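Local coordinates for prolyl-tRNA synthetase (Naegleria fowleri, PDB 6UYH), which probably attaches proline to its cognate tRNA in an ATP-dependent reaction, as a class II aminoacyl-tRNA synthetase, at residues Lys320-Arg332 with Glu388-Lys400. Sequence-based numbering, arbitrary orientation.
With EDO (1,2-ethanediol), chain Q; EDO (1,2-ethanediol), chain B.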
loop_
_atom_site.group_PDB
_atom_site.type_symbol
_atom_site.label_atom_id
_atom_site.label_comp_id
_atom_site.label_asym_id
_atom_site.label_seq_id
_atom_site.Cartn_x
_atom_site.Cartn_y
_atom_site.Cartn_z
ATOM N N LYS A 320 1.208 -23.625 -26.923
ATOM C CA LYS A 320 2.296 -23.188 -26.056
ATOM C C LYS A 320 3.086 -22.053 -26.697
ATOM O O LYS A 320 3.526 -21.125 -26.008
ATOM C CB LYS A 320 3.213 -24.367 -25.728
ATOM N N GLU A 321 3.271 -22.108 -28.020
ATOM C CA GLU A 321 3.993 -21.045 -28.713
ATOM C C GLU A 321 3.213 -19.733 -28.695
ATOM O O GLU A 321 3.803 -18.657 -28.548
ATOM C CB GLU A 321 4.300 -21.473 -30.147
ATOM C CG GLU A 321 5.385 -22.538 -30.232
ATOM C CD GLU A 321 5.496 -23.158 -31.608
ATOM O OE1 GLU A 321 6.068 -24.267 -31.719
ATOM O OE2 GLU A 321 5.011 -22.536 -32.577
ATOM N N ILE A 322 1.889 -19.801 -28.849
ATOM C CA ILE A 322 1.074 -18.593 -28.755
ATOM C C ILE A 322 1.185 -17.995 -27.363
ATOM O O ILE A 322 1.372 -16.784 -27.200
ATOM C CB ILE A 322 -0.390 -18.900 -29.119
ATOM C CG1 ILE A 322 -0.505 -19.245 -30.607
ATOM C CG2 ILE A 322 -1.294 -17.724 -28.723
ATOM C CD1 ILE A 322 -1.688 -20.115 -30.944
ATOM N N TYR A 323 1.067 -18.840 -26.339
ATOM C CA TYR A 323 1.203 -18.370 -24.964
ATOM C C TYR A 323 2.541 -17.673 -24.751
ATOM O O TYR A 323 2.604 -16.578 -24.183
ATOM C CB TYR A 323 1.049 -19.545 -23.995
ATOM C CG TYR A 323 1.356 -19.189 -22.557
ATOM C CD1 TYR A 323 0.360 -18.737 -21.705
ATOM C CD2 TYR A 323 2.648 -19.311 -22.051
ATOM C CE1 TYR A 323 0.641 -18.411 -20.387
ATOM C CE2 TYR A 323 2.937 -18.983 -20.745
ATOM C CZ TYR A 323 1.934 -18.534 -19.915
ATOM O OH TYR A 323 2.226 -18.213 -18.611
ATOM N N ASN A 324 3.627 -18.297 -25.209
ATOM C CA ASN A 324 4.953 -17.772 -24.907
ATOM C C ASN A 324 5.224 -16.458 -25.634
ATOM O O ASN A 324 5.880 -15.566 -25.086
ATOM C CB ASN A 324 6.008 -18.825 -25.247
ATOM C CG ASN A 324 5.951 -20.019 -24.310
ATOM O OD1 ASN A 324 5.920 -19.862 -23.088
ATOM N ND2 ASN A 324 5.913 -21.216 -24.877
ATOM N N GLU A 325 4.724 -16.309 -26.865
ATOM C CA GLU A 325 4.971 -15.062 -27.582
ATOM C C GLU A 325 4.240 -13.899 -26.925
ATOM O O GLU A 325 4.798 -12.803 -26.793
ATOM C CB GLU A 325 4.568 -15.190 -29.047
ATOM C CG GLU A 325 4.953 -13.960 -29.847
ATOM C CD GLU A 325 4.693 -14.107 -31.324
ATOM O OE1 GLU A 325 4.371 -15.230 -31.762
ATOM O OE2 GLU A 325 4.813 -13.095 -32.045
ATOM N N LEU A 326 3.001 -14.124 -26.486
ATOM C CA LEU A 326 2.266 -13.071 -25.797
ATOM C C LEU A 326 2.899 -12.746 -24.449
ATOM O O LEU A 326 3.017 -11.573 -24.079
ATOM C CB LEU A 326 0.803 -13.479 -25.624
ATOM C CG LEU A 326 0.003 -13.794 -26.894
ATOM C CD1 LEU A 326 -1.450 -14.020 -26.526
ATOM C CD2 LEU A 326 0.122 -12.682 -27.916
ATOM N N GLU A 327 3.322 -13.773 -23.704
ATOM C CA GLU A 327 3.967 -13.531 -22.417
ATOM C C GLU A 327 5.253 -12.731 -22.582
ATOM O O GLU A 327 5.538 -11.830 -21.782
ATOM C CB GLU A 327 4.261 -14.853 -21.709
ATOM C CG GLU A 327 4.865 -14.660 -20.328
ATOM C CD GLU A 327 5.569 -15.897 -19.812
ATOM O OE1 GLU A 327 6.041 -16.709 -20.639
ATOM O OE2 GLU A 327 5.652 -16.058 -18.576
ATOM N N LYS A 328 6.046 -13.055 -23.608
ATOM C CA LYS A 328 7.284 -12.326 -23.859
ATOM C C LYS A 328 7.011 -10.869 -24.203
ATOM O O LYS A 328 7.834 -9.996 -23.904
ATOM C CB LYS A 328 8.073 -13.002 -24.985
ATOM N N ALA A 329 5.861 -10.588 -24.817
ATOM C CA ALA A 329 5.463 -9.231 -25.158
ATOM C C ALA A 329 4.856 -8.481 -23.985
ATOM O O ALA A 329 4.454 -7.327 -24.153
ATOM C CB ALA A 329 4.469 -9.247 -26.323
ATOM N N GLY A 330 4.785 -9.093 -22.810
ATOM C CA GLY A 330 4.275 -8.419 -21.640
ATOM C C GLY A 330 2.774 -8.454 -21.494
ATOM O O GLY A 330 2.234 -7.718 -20.664
ATOM N N ILE A 331 2.089 -9.274 -22.276
ATOM C CA ILE A 331 0.646 -9.436 -22.151
ATOM C C ILE A 331 0.368 -10.430 -21.028
ATOM O O ILE A 331 1.024 -11.475 -20.931
ATOM C CB ILE A 331 0.048 -9.907 -23.488
ATOM C CG1 ILE A 331 0.307 -8.856 -24.579
ATOM C CG2 ILE A 331 -1.438 -10.238 -23.348
ATOM C CD1 ILE A 331 0.030 -9.337 -25.998
ATOM N N ARG A 332 -0.593 -10.101 -20.163
ATOM C CA ARG A 332 -0.970 -11.003 -19.077
ATOM C C ARG A 332 -1.841 -12.104 -19.669
ATOM O O ARG A 332 -3.017 -11.896 -19.969
ATOM C CB ARG A 332 -1.669 -10.234 -17.965
ATOM C CG ARG A 332 -0.748 -9.213 -17.312
ATOM C CD ARG A 332 -1.416 -8.441 -16.169
ATOM N NE ARG A 332 -2.567 -7.639 -16.591
ATOM C CZ ARG A 332 -2.486 -6.449 -17.184
ATOM N NH1 ARG A 332 -1.301 -5.913 -17.450
ATOM N NH2 ARG A 332 -3.594 -5.790 -17.516
ATOM N N GLU A 388 -0.428 -12.970 -39.273
ATOM C CA GLU A 388 -0.692 -11.655 -38.713
ATOM C C GLU A 388 -0.770 -11.668 -37.195
ATOM O O GLU A 388 -1.060 -10.630 -36.596
ATOM C CB GLU A 388 -1.986 -11.085 -39.301
ATOM C CG GLU A 388 -2.008 -11.120 -40.816
ATOM C CD GLU A 388 -3.153 -10.330 -41.413
ATOM O OE1 GLU A 388 -4.158 -10.098 -40.704
ATOM O OE2 GLU A 388 -3.043 -9.936 -42.593
ATOM N N PHE A 389 -0.519 -12.812 -36.564
ATOM C CA PHE A 389 -0.478 -12.893 -35.114
ATOM C C PHE A 389 0.867 -12.413 -34.596
ATOM O O PHE A 389 1.917 -12.790 -35.120
ATOM C CB PHE A 389 -0.729 -14.328 -34.650
ATOM C CG PHE A 389 -0.380 -14.569 -33.206
ATOM C CD1 PHE A 389 -1.293 -14.278 -32.201
ATOM C CD2 PHE A 389 0.857 -15.091 -32.851
ATOM C CE1 PHE A 389 -0.976 -14.494 -30.871
ATOM C CE2 PHE A 389 1.180 -15.306 -31.522
ATOM C CZ PHE A 389 0.263 -15.010 -30.531
ATOM N N SER A 390 0.833 -11.599 -33.543
ATOM C CA SER A 390 2.044 -11.120 -32.886
ATOM C C SER A 390 1.634 -10.407 -31.607
ATOM O O SER A 390 0.451 -10.158 -31.365
ATOM C CB SER A 390 2.854 -10.178 -33.782
ATOM O OG SER A 390 2.217 -8.916 -33.898
ATOM N N GLY A 391 2.636 -10.075 -30.792
ATOM C CA GLY A 391 2.372 -9.284 -29.604
ATOM C C GLY A 391 1.771 -7.935 -29.939
ATOM O O GLY A 391 0.861 -7.463 -29.254
ATOM N N ASP A 392 2.256 -7.303 -31.011
ATOM C CA ASP A 392 1.733 -5.999 -31.402
ATOM C C ASP A 392 0.295 -6.100 -31.898
ATOM O O ASP A 392 -0.538 -5.242 -31.579
ATOM C CB ASP A 392 2.622 -5.376 -32.476
ATOM C CG ASP A 392 3.933 -4.856 -31.922
ATOM O OD1 ASP A 392 4.117 -4.875 -30.688
ATOM O OD2 ASP A 392 4.782 -4.424 -32.729
ATOM N N SER A 393 -0.018 -7.133 -32.690
ATOM C CA SER A 393 -1.370 -7.230 -33.231
ATOM C C SER A 393 -2.383 -7.569 -32.141
ATOM O O SER A 393 -3.530 -7.107 -32.199
ATOM C CB SER A 393 -1.424 -8.253 -34.375
ATOM O OG SER A 393 -1.250 -9.578 -33.905
ATOM N N ILE A 394 -1.976 -8.344 -31.132
ATOM C CA ILE A 394 -2.880 -8.643 -30.026
ATOM C C ILE A 394 -3.073 -7.414 -29.144
ATOM O O ILE A 394 -4.191 -7.125 -28.697
ATOM C CB ILE A 394 -2.371 -9.854 -29.225
ATOM C CG1 ILE A 394 -2.420 -11.121 -30.090
ATOM C CG2 ILE A 394 -3.174 -10.030 -27.950
ATOM C CD1 ILE A 394 -3.792 -11.412 -30.683
ATOM N N LYS A 395 -1.996 -6.668 -28.877
ATOM C CA LYS A 395 -2.148 -5.403 -28.160
ATOM C C LYS A 395 -3.088 -4.458 -28.904
ATOM O O LYS A 395 -3.887 -3.741 -28.284
ATOM C CB LYS A 395 -0.786 -4.742 -27.955
ATOM C CG LYS A 395 0.094 -5.443 -26.938
ATOM C CD LYS A 395 1.501 -4.865 -26.907
ATOM C CE LYS A 395 2.379 -5.633 -25.932
ATOM N NZ LYS A 395 3.795 -5.168 -25.946
ATOM N N ALA A 396 -2.996 -4.438 -30.234
ATOM C CA ALA A 396 -3.890 -3.607 -31.031
ATOM C C ALA A 396 -5.340 -4.045 -30.862
ATOM O O ALA A 396 -6.252 -3.210 -30.854
ATOM C CB ALA A 396 -3.471 -3.660 -32.505
ATOM N N VAL A 397 -5.571 -5.356 -30.744
ATOM C CA VAL A 397 -6.913 -5.856 -30.464
ATOM C C VAL A 397 -7.378 -5.386 -29.091
ATOM O O VAL A 397 -8.532 -4.981 -28.912
ATOM C CB VAL A 397 -6.940 -7.390 -30.577
ATOM C CG1 VAL A 397 -8.266 -7.937 -30.094
ATOM C CG2 VAL A 397 -6.669 -7.817 -32.019
ATOM N N LEU A 398 -6.482 -5.414 -28.105
ATOM C CA LEU A 398 -6.849 -4.990 -26.760
ATOM C C LEU A 398 -7.134 -3.499 -26.697
ATOM O O LEU A 398 -8.025 -3.073 -25.956
ATOM C CB LEU A 398 -5.735 -5.368 -25.781
ATOM C CG LEU A 398 -5.520 -6.868 -25.577
ATOM C CD1 LEU A 398 -4.281 -7.115 -24.738
ATOM C CD2 LEU A 398 -6.737 -7.500 -24.920
ATOM N N ASP A 399 -6.399 -2.694 -27.465
ATOM C CA ASP A 399 -6.684 -1.262 -27.511
ATOM C C ASP A 399 -8.018 -0.994 -28.193
ATOM O O ASP A 399 -8.758 -0.079 -27.794
ATOM C CB ASP A 399 -5.551 -0.525 -28.220
ATOM C CG ASP A 399 -4.266 -0.534 -27.413
ATOM O OD1 ASP A 399 -4.349 -0.552 -26.169
ATOM O OD2 ASP A 399 -3.175 -0.523 -28.019
ATOM N N LYS A 400 -8.345 -1.779 -29.223
ATOM C CA LYS A 400 -9.641 -1.642 -29.880
ATOM C C LYS A 400 -10.777 -1.942 -28.908
ATOM O O LYS A 400 -11.798 -1.245 -28.902
ATOM C CB LYS A 400 -9.703 -2.571 -31.098
ATOM C CG LYS A 400 -10.821 -2.280 -32.076
ATOM C CD LYS A 400 -10.846 -3.298 -33.220
ATOM C CE LYS A 400 -11.414 -2.675 -34.494
ATOM N NZ LYS A 400 -12.514 -3.479 -35.116
HETATM C C1 EDO Q . -3.602 -2.730 -23.502
HETATM O O1 EDO Q . -3.352 -1.367 -23.862
HETATM C C2 EDO Q . -2.827 -3.633 -24.455
HETATM O O2 EDO Q . -1.478 -3.169 -24.557
HETATM C C1 EDO B . -11.539 -7.208 -34.755
HETATM O O1 EDO B . -11.860 -6.621 -36.021
HETATM C C2 EDO B . -12.825 -7.490 -33.986
HETATM O O2 EDO B . -13.508 -6.249 -33.790
HETATM O O HOH W 1 5.458 -10.555 -31.086
#
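The nearest CA atoms across the contact are those of Leu326 and Gly391, 5.4 Å apart, where helices 320-328 and 391-400 cross at -76° with axes 9.8 Å apart. Gly391 lies in the first turn of its helix, and Ala329 CB packs on Gly391 CA at 3.9 Å. The Phe389 ring is swung against helix 320-328 with CG anti to the backbone N, and its CZ is met obliquely by both Leu326 CD2, 3.5 Å away, and Ile322 CG2. Glu325 OE1 lies at the ring edge, 3.2 Å from Phe389 CE2, with carboxylate and ring planes 82° apart. The other oxygen, OE2, accepts from a water that in turn accepts from Gly391 N, a bridge to the helix start N-capped by Ser390. Beyond Ala329, Gly330 closes helix 320-328 in a Schellman motif, and the extended Lys395 chain brings NZ 2.9 Å from Ala329 O, a hydrogen bond in the carbonyl plane at a C=O...N angle of 149°. Ile331 CD1 meets Ile394 CG2 at 3.8 Å, the side chains crossing nearly at right angles. Within the anticodon-binding domain, both helices pack on its mixed sheet: Ile322 and Leu326 touch strand 357-361, Ile394 of helix 391-400 rests on Met384 of strand 381-385, and Phe389, just ahead of that helix, touches Met384 too.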